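Local coordinates for histone-lysine N-methyltransferase, H3 lysine-9 specific SUVH4 (Arabidopsis thaliana, PDB 4QEN), which catalyses the mono- and dimethylation of histone H3 at its ninth residue, a lysine, with S-adenosyl-L-methionine as methyl donor, a silencing mark that maintains non-CG DNA methylation, at residues C382-V387 / N454-I459; E464-V469 / Q496-D501; Y504-V509 / N527-L532. All coordinates share one frame; numbering follows the deposited sequence.

Contact 1 of 3, residues C382-V387 / N454-I459; sequences CEYIGV and NFARFI. With SAH (S-adenosyl-L-homocysteine), chain D.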
loop_
_atom_site.group_PDB
_atom_site.type_symbol
_atom_site.label_atom_id
_atom_site.label_comp_id
_atom_site.label_asym_id
_atom_site.label_seq_id
_atom_site.Cartn_x
_atom_site.Cartn_y
_atom_site.Cartn_z
ATOM N N CYS A 382 -0.599 -6.256 -12.586
ATOM C CA CYS A 382 -0.779 -6.787 -13.948
ATOM C C CYS A 382 0.518 -7.112 -14.617
ATOM O O CYS A 382 1.520 -6.490 -14.309
ATOM C CB CYS A 382 -1.492 -5.770 -14.862
ATOM S SG CYS A 382 -0.685 -4.143 -14.975
ATOM N N GLU A 383 0.480 -8.055 -15.562
ATOM C CA GLU A 383 1.599 -8.261 -16.474
ATOM C C GLU A 383 1.528 -7.187 -17.549
ATOM O O GLU A 383 0.438 -6.792 -17.954
ATOM C CB GLU A 383 1.538 -9.656 -17.120
ATOM C CG GLU A 383 2.692 -9.925 -18.080
ATOM C CD GLU A 383 2.761 -11.384 -18.539
ATOM O OE1 GLU A 383 2.122 -12.247 -17.897
ATOM O OE2 GLU A 383 3.467 -11.667 -19.541
ATOM N N TYR A 384 2.682 -6.698 -17.998
ATOM C CA TYR A 384 2.708 -5.818 -19.154
ATOM C C TYR A 384 2.566 -6.659 -20.434
ATOM O O TYR A 384 3.513 -7.324 -20.873
ATOM C CB TYR A 384 3.991 -4.972 -19.172
ATOM C CG TYR A 384 3.918 -3.769 -20.095
ATOM C CD1 TYR A 384 4.060 -3.914 -21.477
ATOM C CD2 TYR A 384 3.719 -2.489 -19.586
ATOM C CE1 TYR A 384 3.994 -2.814 -22.328
ATOM C CE2 TYR A 384 3.645 -1.379 -20.426
ATOM C CZ TYR A 384 3.784 -1.546 -21.797
ATOM O OH TYR A 384 3.718 -0.454 -22.648
ATOM N N ILE A 385 1.373 -6.616 -21.021
ATOM C CA ILE A 385 1.047 -7.384 -22.218
ATOM C C ILE A 385 1.082 -6.528 -23.492
ATOM O O ILE A 385 0.599 -5.397 -23.519
ATOM C CB ILE A 385 -0.351 -8.024 -22.094
ATOM C CG1 ILE A 385 -0.428 -8.900 -20.841
ATOM C CG2 ILE A 385 -0.719 -8.813 -23.359
ATOM C CD1 ILE A 385 0.371 -10.208 -20.912
ATOM N N GLY A 386 1.638 -7.101 -24.554
ATOM C CA GLY A 386 1.773 -6.433 -25.833
ATOM C C GLY A 386 2.374 -7.410 -26.816
ATOM O O GLY A 386 2.303 -8.632 -26.597
ATOM N N VAL A 387 2.964 -6.884 -27.889
ATOM C CA VAL A 387 3.628 -7.722 -28.886
ATOM C C VAL A 387 5.110 -7.804 -28.547
ATOM O O VAL A 387 5.786 -6.785 -28.441
ATOM C CB VAL A 387 3.490 -7.143 -30.299
ATOM C CG1 VAL A 387 4.079 -8.105 -31.324
ATOM C CG2 VAL A 387 2.027 -6.834 -30.617
ATOM N N ASN A 454 -2.757 -5.141 -22.940
ATOM C CA ASN A 454 -3.730 -5.033 -21.854
ATOM C C ASN A 454 -3.680 -3.637 -21.218
ATOM O O ASN A 454 -3.108 -2.716 -21.803
ATOM C CB ASN A 454 -3.520 -6.124 -20.798
ATOM C CG ASN A 454 -2.244 -5.939 -20.000
ATOM O OD1 ASN A 454 -1.373 -5.152 -20.368
ATOM N ND2 ASN A 454 -2.122 -6.683 -18.900
ATOM N N PHE A 455 -4.237 -3.483 -20.015
ATOM C CA PHE A 455 -4.348 -2.147 -19.408
ATOM C C PHE A 455 -3.024 -1.538 -18.916
ATOM O O PHE A 455 -2.970 -0.345 -18.597
ATOM C CB PHE A 455 -5.425 -2.109 -18.303
ATOM C CG PHE A 455 -5.007 -2.753 -17.002
ATOM C CD1 PHE A 455 -4.292 -2.036 -16.046
ATOM C CD2 PHE A 455 -5.363 -4.059 -16.723
ATOM C CE1 PHE A 455 -3.912 -2.632 -14.854
ATOM C CE2 PHE A 455 -5.002 -4.665 -15.527
ATOM C CZ PHE A 455 -4.279 -3.948 -14.585
ATOM N N ALA A 456 -1.961 -2.345 -18.877
ATOM C CA ALA A 456 -0.687 -1.917 -18.295
ATOM C C ALA A 456 -0.110 -0.693 -18.986
ATOM O O ALA A 456 0.542 0.141 -18.362
ATOM C CB ALA A 456 0.327 -3.055 -18.328
ATOM N N ARG A 457 -0.349 -0.608 -20.287
ATOM C CA ARG A 457 0.144 0.486 -21.102
ATOM C C ARG A 457 -0.460 1.845 -20.691
ATOM O O ARG A 457 -0.001 2.885 -21.150
ATOM C CB ARG A 457 -0.222 0.218 -22.561
ATOM C CG ARG A 457 -1.660 0.606 -22.806
ATOM C CD ARG A 457 -2.210 0.158 -24.100
ATOM N NE ARG A 457 -1.595 0.739 -25.290
ATOM C CZ ARG A 457 -2.048 1.816 -25.926
ATOM N NH1 ARG A 457 -1.434 2.241 -27.027
ATOM N NH2 ARG A 457 -3.106 2.468 -25.462
ATOM N N PHE A 458 -1.499 1.842 -19.857
ATOM C CA PHE A 458 -2.121 3.105 -19.439
ATOM C C PHE A 458 -1.555 3.660 -18.126
ATOM O O PHE A 458 -1.881 4.766 -17.721
ATOM C CB PHE A 458 -3.646 2.964 -19.372
ATOM C CG PHE A 458 -4.293 2.782 -20.726
ATOM C CD1 PHE A 458 -4.261 3.804 -21.669
ATOM C CD2 PHE A 458 -4.925 1.597 -21.050
ATOM C CE1 PHE A 458 -4.846 3.640 -22.924
ATOM C CE2 PHE A 458 -5.520 1.428 -22.292
ATOM C CZ PHE A 458 -5.481 2.460 -23.235
ATOM N N ILE A 459 -0.693 2.887 -17.481
ATOM C CA ILE A 459 -0.083 3.283 -16.213
ATOM C C ILE A 459 1.081 4.256 -16.427
ATOM O O ILE A 459 1.982 3.997 -17.232
ATOM C CB ILE A 459 0.381 2.034 -15.440
ATOM C CG1 ILE A 459 -0.813 1.086 -15.242
ATOM C CG2 ILE A 459 1.075 2.419 -14.121
ATOM C CD1 ILE A 459 -0.462 -0.297 -14.624
HETATM N N SAH D . -0.470 8.468 -20.253
HETATM C CA SAH D . -0.391 7.525 -21.367
HETATM C CB SAH D . -0.197 6.103 -20.845
HETATM C CG SAH D . 1.234 5.824 -20.400
HETATM S SD SAH D . 2.260 5.484 -21.849
HETATM C C SAH D . -1.606 7.591 -22.285
HETATM O O SAH D . -1.836 6.674 -23.074
HETATM O OXT SAH D . -2.382 8.546 -22.253
HETATM C "C5'" SAH D . 3.591 6.610 -21.362
HETATM C "C4'" SAH D . 3.416 8.024 -21.898
HETATM O "O4'" SAH D . 2.531 8.748 -21.059
HETATM C "C3'" SAH D . 4.734 8.780 -21.917
HETATM O "O3'" SAH D . 5.350 8.734 -23.179
HETATM C "C2'" SAH D . 4.323 10.191 -21.576
HETATM O "O2'" SAH D . 3.914 10.860 -22.747
HETATM C "C1'" SAH D . 3.096 9.997 -20.714
HETATM N N9 SAH D . 3.504 10.009 -19.294
HETATM C C8 SAH D . 3.588 8.934 -18.440
HETATM N N7 SAH D . 4.011 9.375 -17.229
HETATM C C5 SAH D . 4.214 10.710 -17.302
HETATM C C6 SAH D . 4.644 11.656 -16.367
HETATM N N6 SAH D . 4.949 11.307 -15.114
HETATM N N1 SAH D . 4.753 12.978 -16.752
HETATM C C2 SAH D . 4.438 13.366 -18.040
HETATM N N3 SAH D . 4.015 12.430 -18.962
HETATM C C4 SAH D . 3.897 11.122 -18.596
HETATM O O HOH W 1 -0.187 -3.033 -22.128
#

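Contact 2 of 3, residues E464-V469 / Q496-D501; sequences EPNLFV and QELTYD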
loop_
_atom_site.group_PDB
_atom_site.type_symbol
_atom_site.label_atom_id
_atom_site.label_comp_id
_atom_site.label_asym_id
_atom_site.label_seq_id
_atom_site.Cartn_x
_atom_site.Cartn_y
_atom_site.Cartn_z
ATOM N N GLU A 464 8.203 8.959 -7.585
ATOM C CA GLU A 464 7.923 8.269 -6.314
ATOM C C GLU A 464 6.774 7.270 -6.484
ATOM O O GLU A 464 5.653 7.483 -6.026
ATOM C CB GLU A 464 7.633 9.256 -5.169
ATOM C CG GLU A 464 6.395 10.128 -5.358
ATOM C CD GLU A 464 5.571 10.308 -4.093
ATOM O OE1 GLU A 464 5.997 9.843 -3.015
ATOM O OE2 GLU A 464 4.486 10.923 -4.182
ATOM N N PRO A 465 7.060 6.145 -7.132
ATOM C CA PRO A 465 5.977 5.255 -7.559
ATOM C C PRO A 465 5.383 4.443 -6.421
ATOM O O PRO A 465 5.988 4.356 -5.356
ATOM C CB PRO A 465 6.680 4.316 -8.536
ATOM C CG PRO A 465 8.105 4.253 -8.018
ATOM C CD PRO A 465 8.398 5.623 -7.467
ATOM N N ASN A 466 4.219 3.842 -6.655
ATOM C CA ASN A 466 3.678 2.861 -5.717
ATOM C C ASN A 466 3.629 1.426 -6.277
ATOM O O ASN A 466 3.218 0.496 -5.580
ATOM C CB ASN A 466 2.310 3.296 -5.189
ATOM C CG ASN A 466 1.331 3.585 -6.296
ATOM O OD1 ASN A 466 1.520 3.164 -7.445
ATOM N ND2 ASN A 466 0.263 4.293 -5.959
ATOM N N LEU A 467 4.060 1.255 -7.525
ATOM C CA LEU A 467 4.231 -0.079 -8.100
ATOM C C LEU A 467 5.697 -0.318 -8.414
ATOM O O LEU A 467 6.476 0.623 -8.521
ATOM C CB LEU A 467 3.427 -0.242 -9.390
ATOM C CG LEU A 467 1.930 0.043 -9.361
ATOM C CD1 LEU A 467 1.317 -0.233 -10.731
ATOM C CD2 LEU A 467 1.255 -0.786 -8.277
ATOM N N PHE A 468 6.077 -1.581 -8.574
ATOM C CA PHE A 468 7.422 -1.881 -9.030
ATOM C C PHE A 468 7.405 -3.029 -10.044
ATOM O O PHE A 468 6.463 -3.836 -10.081
ATOM C CB PHE A 468 8.361 -2.156 -7.852
ATOM C CG PHE A 468 8.131 -3.477 -7.181
ATOM C CD1 PHE A 468 7.186 -3.608 -6.177
ATOM C CD2 PHE A 468 8.874 -4.590 -7.543
ATOM C CE1 PHE A 468 6.982 -4.827 -5.553
ATOM C CE2 PHE A 468 8.667 -5.808 -6.916
ATOM C CZ PHE A 468 7.728 -5.925 -5.929
ATOM N N VAL A 469 8.447 -3.062 -10.870
ATOM C CA VAL A 469 8.594 -4.051 -11.928
ATOM C C VAL A 469 9.273 -5.308 -11.398
ATOM O O VAL A 469 10.283 -5.233 -10.713
ATOM C CB VAL A 469 9.426 -3.484 -13.109
ATOM C CG1 VAL A 469 9.603 -4.538 -14.191
ATOM C CG2 VAL A 469 8.771 -2.230 -13.672
ATOM N N GLN A 496 -6.168 6.384 -5.589
ATOM C CA GLN A 496 -4.780 6.778 -5.799
ATOM C C GLN A 496 -4.326 6.315 -7.185
ATOM O O GLN A 496 -4.599 5.185 -7.577
ATOM C CB GLN A 496 -3.877 6.178 -4.721
ATOM C CG GLN A 496 -4.146 6.732 -3.338
ATOM C CD GLN A 496 -3.056 6.378 -2.350
ATOM O OE1 GLN A 496 -2.578 5.235 -2.304
ATOM N NE2 GLN A 496 -2.645 7.362 -1.557
ATOM N N GLU A 497 -3.648 7.177 -7.934
ATOM C CA GLU A 497 -3.161 6.754 -9.247
ATOM C C GLU A 497 -2.100 5.680 -9.066
ATOM O O GLU A 497 -1.277 5.767 -8.159
ATOM C CB GLU A 497 -2.577 7.926 -10.039
ATOM C CG GLU A 497 -2.168 7.542 -11.459
ATOM C CD GLU A 497 -1.636 8.714 -12.263
ATOM O OE1 GLU A 497 -1.710 9.863 -11.774
ATOM O OE2 GLU A 497 -1.140 8.479 -13.387
ATOM N N LEU A 498 -2.125 4.659 -9.918
ATOM C CA LEU A 498 -1.072 3.652 -9.913
ATOM C C LEU A 498 0.076 4.097 -10.811
ATOM O O LEU A 498 -0.148 4.512 -11.938
ATOM C CB LEU A 498 -1.616 2.315 -10.421
ATOM C CG LEU A 498 -2.881 1.796 -9.739
ATOM C CD1 LEU A 498 -3.240 0.393 -10.266
ATOM C CD2 LEU A 498 -2.689 1.802 -8.217
ATOM N N THR A 499 1.309 3.984 -10.326
ATOM C CA THR A 499 2.468 4.434 -11.096
ATOM C C THR A 499 3.685 3.525 -10.893
ATOM O O THR A 499 3.778 2.830 -9.889
ATOM C CB THR A 499 2.885 5.861 -10.672
ATOM O OG1 THR A 499 3.191 5.873 -9.269
ATOM C CG2 THR A 499 1.779 6.881 -10.958
ATOM N N TYR A 500 4.620 3.535 -11.840
ATOM C CA TYR A 500 5.931 2.932 -11.604
ATOM C C TYR A 500 7.033 3.837 -12.158
ATOM O O TYR A 500 6.745 4.785 -12.889
ATOM C CB TYR A 500 6.006 1.499 -12.164
ATOM C CG TYR A 500 5.821 1.368 -13.674
ATOM C CD1 TYR A 500 4.550 1.306 -14.242
ATOM C CD2 TYR A 500 6.915 1.278 -14.515
ATOM C CE1 TYR A 500 4.382 1.179 -15.630
ATOM C CE2 TYR A 500 6.761 1.148 -15.896
ATOM C CZ TYR A 500 5.494 1.088 -16.445
ATOM O OH TYR A 500 5.341 0.963 -17.812
ATOM N N ASP A 501 8.287 3.567 -11.800
ATOM C CA ASP A 501 9.410 4.355 -12.313
ATOM C C ASP A 501 9.823 3.799 -13.684
ATOM O O ASP A 501 10.245 2.644 -13.778
ATOM C CB ASP A 501 10.580 4.275 -11.331
ATOM C CG ASP A 501 11.762 5.164 -11.723
ATOM O OD1 ASP A 501 11.823 5.685 -12.856
ATOM O OD2 ASP A 501 12.651 5.343 -10.870
HETATM O O HOH W 2 0.104 5.095 -3.078
HETATM O O HOH W 3 8.757 1.416 -9.780
#

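Contact 3 of 3, residues Y504-V509 / N527-L532; sequences YALDSV and NCRKRL. With ZN (zinc ion), chain H; SAH (S-adenosyl-L-homocysteine), chain D.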
loop_
_atom_site.group_PDB
_atom_site.type_symbol
_atom_site.label_atom_id
_atom_site.label_comp_id
_atom_site.label_asym_id
_atom_site.label_seq_id
_atom_site.Cartn_x
_atom_site.Cartn_y
_atom_site.Cartn_z
ATOM N N TYR A 504 14.158 5.668 -17.119
ATOM C CA TYR A 504 14.975 6.265 -18.175
ATOM C C TYR A 504 16.127 7.066 -17.569
ATOM O O TYR A 504 15.948 7.775 -16.577
ATOM C CB TYR A 504 14.155 7.209 -19.064
ATOM C CG TYR A 504 13.039 6.574 -19.866
ATOM C CD1 TYR A 504 13.293 5.545 -20.761
ATOM C CD2 TYR A 504 11.735 7.040 -19.757
ATOM C CE1 TYR A 504 12.270 4.979 -21.507
ATOM C CE2 TYR A 504 10.711 6.483 -20.494
ATOM C CZ TYR A 504 10.981 5.456 -21.369
ATOM O OH TYR A 504 9.955 4.903 -22.101
ATOM N N ALA A 505 17.306 6.965 -18.175
ATOM C CA ALA A 505 18.422 7.825 -17.802
ATOM C C ALA A 505 18.177 9.215 -18.376
ATOM O O ALA A 505 17.528 9.355 -19.410
ATOM C CB ALA A 505 19.732 7.259 -18.335
ATOM N N LEU A 506 18.680 10.246 -17.712
ATOM C CA LEU A 506 18.586 11.584 -18.268
ATOM C C LEU A 506 19.461 11.670 -19.510
ATOM O O LEU A 506 20.538 11.075 -19.556
ATOM C CB LEU A 506 18.987 12.642 -17.244
ATOM C CG LEU A 506 17.939 12.893 -16.158
ATOM C CD1 LEU A 506 18.404 13.963 -15.176
ATOM C CD2 LEU A 506 16.600 13.272 -16.791
ATOM N N ASP A 507 18.975 12.392 -20.517
ATOM C CA ASP A 507 19.697 12.601 -21.776
ATOM C C ASP A 507 19.973 11.304 -22.551
ATOM O O ASP A 507 20.922 11.232 -23.337
ATOM C CB ASP A 507 21.002 13.377 -21.539
ATOM C CG ASP A 507 20.794 14.627 -20.702
ATOM O OD1 ASP A 507 19.758 15.305 -20.893
ATOM O OD2 ASP A 507 21.664 14.931 -19.857
ATOM N N SER A 508 19.158 10.276 -22.332
ATOM C CA SER A 508 19.297 9.030 -23.098
ATOM C C SER A 508 18.707 9.165 -24.491
ATOM O O SER A 508 19.081 8.431 -25.407
ATOM C CB SER A 508 18.604 7.848 -22.404
ATOM O OG SER A 508 17.419 8.253 -21.765
ATOM N N VAL A 509 17.774 10.098 -24.637
ATOM C CA VAL A 509 16.992 10.209 -25.861
ATOM C C VAL A 509 17.468 11.353 -26.741
ATOM O O VAL A 509 17.556 12.500 -26.297
ATOM C CB VAL A 509 15.484 10.367 -25.558
ATOM C CG1 VAL A 509 14.705 10.623 -26.838
ATOM C CG2 VAL A 509 14.958 9.127 -24.857
ATOM N N ASN A 527 9.993 14.943 -4.704
ATOM C CA ASN A 527 11.349 14.879 -5.260
ATOM C C ASN A 527 11.398 14.650 -6.785
ATOM O O ASN A 527 12.257 13.908 -7.282
ATOM C CB ASN A 527 12.159 13.794 -4.541
ATOM C CG ASN A 527 11.713 12.378 -4.909
ATOM O OD1 ASN A 527 10.637 12.176 -5.475
ATOM N ND2 ASN A 527 12.548 11.392 -4.588
ATOM N N CYS A 528 10.497 15.299 -7.517
ATOM C CA CYS A 528 10.244 14.957 -8.926
ATOM C C CYS A 528 11.412 14.939 -9.938
ATOM O O CYS A 528 11.322 14.247 -10.927
ATOM C CB CYS A 528 9.083 15.784 -9.492
ATOM S SG CYS A 528 8.801 15.534 -11.270
ATOM N N ARG A 529 12.483 15.701 -9.749
ATOM C CA ARG A 529 13.572 15.711 -10.757
ATOM C C ARG A 529 13.167 16.248 -12.150
ATOM O O ARG A 529 14.030 16.647 -12.930
ATOM C CB ARG A 529 14.259 14.334 -10.897
ATOM C CG ARG A 529 13.932 13.595 -12.200
ATOM C CD ARG A 529 14.784 12.352 -12.428
ATOM N NE ARG A 529 14.442 11.703 -13.698
ATOM C CZ ARG A 529 15.119 10.694 -14.245
ATOM N NH1 ARG A 529 16.194 10.205 -13.646
ATOM N NH2 ARG A 529 14.723 10.173 -15.400
ATOM N N LYS A 530 11.869 16.209 -12.461
ATOM C CA LYS A 530 11.255 17.020 -13.531
ATOM C C LYS A 530 11.358 16.520 -14.978
ATOM O O LYS A 530 10.879 17.191 -15.891
ATOM C CB LYS A 530 11.723 18.479 -13.451
ATOM C CG LYS A 530 11.170 19.233 -12.259
ATOM C CD LYS A 530 9.661 19.370 -12.363
ATOM C CE LYS A 530 9.105 20.104 -11.163
ATOM N NZ LYS A 530 9.866 21.367 -10.940
ATOM N N ARG A 531 11.960 15.352 -15.189
ATOM C CA ARG A 531 12.111 14.811 -16.542
ATOM C C ARG A 531 11.918 13.302 -16.561
ATOM O O ARG A 531 12.479 12.592 -15.719
ATOM C CB ARG A 531 13.498 15.141 -17.108
ATOM C CG ARG A 531 13.807 16.622 -17.268
ATOM C CD ARG A 531 15.297 16.835 -17.528
ATOM N NE ARG A 531 15.779 16.066 -18.675
ATOM C CZ ARG A 531 17.020 16.123 -19.149
ATOM N NH1 ARG A 531 17.913 16.912 -18.574
ATOM N NH2 ARG A 531 17.369 15.393 -20.200
ATOM N N LEU A 532 11.124 12.802 -17.506
ATOM C CA LEU A 532 11.052 11.359 -17.713
ATOM C C LEU A 532 12.391 10.970 -18.307
ATOM O O LEU A 532 12.957 9.925 -17.986
ATOM C CB LEU A 532 9.917 10.975 -18.667
ATOM C CG LEU A 532 8.648 10.408 -18.027
ATOM C CD1 LEU A 532 7.957 11.480 -17.197
ATOM C CD2 LEU A 532 7.701 9.845 -19.072
HETATM ZN ZN ZN H . 8.376 13.234 -11.603
HETATM N N SAH D . -0.470 8.468 -20.253
HETATM C CA SAH D . -0.391 7.525 -21.367
HETATM C CB SAH D . -0.197 6.103 -20.845
HETATM C CG SAH D . 1.234 5.824 -20.400
HETATM S SD SAH D . 2.260 5.484 -21.849
HETATM C C SAH D . -1.606 7.591 -22.285
HETATM O O SAH D . -1.836 6.674 -23.074
HETATM O OXT SAH D . -2.382 8.546 -22.253
HETATM C "C5'" SAH D . 3.591 6.610 -21.362
HETATM C "C4'" SAH D . 3.416 8.024 -21.898
HETATM O "O4'" SAH D . 2.531 8.748 -21.059
HETATM C "C3'" SAH D . 4.734 8.780 -21.917
HETATM O "O3'" SAH D . 5.350 8.734 -23.179
HETATM C "C2'" SAH D . 4.323 10.191 -21.576
HETATM O "O2'" SAH D . 3.914 10.860 -22.747
HETATM C "C1'" SAH D . 3.096 9.997 -20.714
HETATM N N9 SAH D . 3.504 10.009 -19.294
HETATM C C8 SAH D . 3.588 8.934 -18.440
HETATM N N7 SAH D . 4.011 9.375 -17.229
HETATM C C5 SAH D . 4.214 10.710 -17.302
HETATM C C6 SAH D . 4.644 11.656 -16.367
HETATM N N6 SAH D . 4.949 11.307 -15.114
HETATM N N1 SAH D . 4.753 12.978 -16.752
HETATM C C2 SAH D . 4.438 13.366 -18.040
HETATM N N3 SAH D . 4.015 12.430 -18.962
HETATM C C4 SAH D . 3.897 11.122 -18.596
HETATM O O HOH W 4 12.231 7.695 -16.506
#

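Contact 1 of 3, residues C382-V387 / N454-I459
Asn-454 sets its carboxamide against the backbone of Glu-383 and Ile-385, at the strand 380-383 and the residues that follow it. Its CG lies between the backbone N and the carbonyl carbon (chi1 69°), which turns the amide toward segment 382-387 and back over its own backbone. ND2 gives a hydrogen to Glu-383 O at 2.7 Å, close to the amide plane and nearly in line with the C=O. OD1 takes two N-H groups from opposite faces of its plane, Ile-385 N at 3.2 Å and Ala-456 N at 3.2 Å; the second closes an Asx turn that leads into the 3-10 turn 456-458. Asparagine suits the place because one flat group both donates and accepts. Ile-385 crosses it at about a right angle, CG1 3.4 Å from ND2.

Beside the amide, Cys-382 lays CB 3.3 Å from Phe-455 CZ, and its SG makes an oblique sulfur-aromatic contact with that ring, 4.1 Å from the centroid. The same SG meets the methyl of Ala-456, small enough to fit between the sulfur and Tyr-384 CD2 at 3.7 Å. Polar ends are satisfied outside the two segments: Tyr-384 OH hydrogen-bonds to Tyr-402 O, Arg-457 NE to Ala-449 O. Three hydrogen bonds to one buried amide probably fix the turn that runs past the amino-acid end of the bound S-adenosyl-L-homocysteine.

Contact 2 of 3, residues E464-V469 / Q496-D501
Leu-467 N donates to Thr-499 O at 2.9 Å where segments 464-469 and 496-501 meet, their end-to-end directions 72° apart, so this is a crossing and not a regular strand pair. Both belong to the SET domain, whose small sheets fold around one another: strand 467-473 pairs with 483-488, and the short strand 499-500 lies parallel to 460-461.

Asn-466 does most of the polar work. With chi1 at 55°, its amide folds back to lie alongside the backbone of 497-499. OD1 accepts from Thr-499 N at 3.0 Å in a nearly straight bond (167°), while ND2 gives to Glu-497 O at 3.1 Å; an asparagine can thus serve an N-H and a C=O two residues apart. Glu-497 makes a salt bridge to Lys-365 and a hydrogen bond to Asn-460, both assigned to the cofactor site by similarity, so Asn-466 probably helps to position the backbone of a residue that backs that site.

Next to it the compact ring of Pro-465 rests on the backbone, CB 3.4 Å from Tyr-500 CA. The buried Leu-467 reaches Leu-498 with CD1, their side chains crossing obliquely, both also touching Val-381. Separately, Val-469 CG2 meets the ring carbon CD2 of Tyr-500. Two waters bridge the segments: one links Asn-466 ND2 to Gln-496 OE1, and another accepts from Asp-501 N and donates to Leu-467 O at 2.7 Å.

Contact 3 of 3, residues Y504-V509 / N527-L532
Leu-506 slips CD2 between two guanidinium groups, over one face of Arg-529 (3.8 Å above the plane) and over one face of Arg-531 (3.5 Å above it), in each case offset toward the rim. Leucine suits this place, since its branch offers a methyl to flat faces while the edges carry the N-H bonds. The side chains of Leu-506 and Arg-529 run past each other in opposite directions. With its chain extended from CG to NE, Arg-529 NH2 hydrogen-bonds to Tyr-504 O at 2.9 Å, the oxygen lying near the guanidinium plane, and its NE bonds back to Arg-531 O at 3.0 Å.

Segment 527-532 belongs to the post-SET region, where Cys-528 SG binds the zinc ion at 2.4 Å together with Cys-463, Cys-521 and Cys-523; across from it, a type II turn from Ala-505 to Ser-508 presents the leucine and the acid. Asp-507 OD1 meets Arg-531 NH2 in a salt bridge, very short in the model, with carboxylate and guanidinium planes 46° apart; the same NH2 also bonds to Tyr-533 O. Tyr-504 sets CB against Leu-532 O at 3.2 Å, and a water joins that oxygen to Tyr-504 N. Leu-532 turns its methyl CD1 to the adenine of S-adenosyl-L-homocysteine, 3.4 Å from C6.

Contact 1 is buried, contact 2 partly so, and contact 3 lies at the surface. The first two share the SET sheet of strands 380-383, 483-488 and 467-473, and they touch: Ile-459 CG2 packs 3.7 Å from Tyr-500 CD1. In both, an asparagine amide bonds to backbone groups, a neutral solution within the fold. Contact 3, whose arginines and aspartate carry charge, instead joins two irregular segments near a zinc ion, and meets contact 2 only lightly, through Glu-464 and Asn-527. Contacts 1 and 3 do not touch but reach different parts of S-adenosyl-L-homocysteine, the amino-acid end and the adenine; contact 2 borders the cofactor site through Glu-497, whose side chain lies about 6 Å from the ligand.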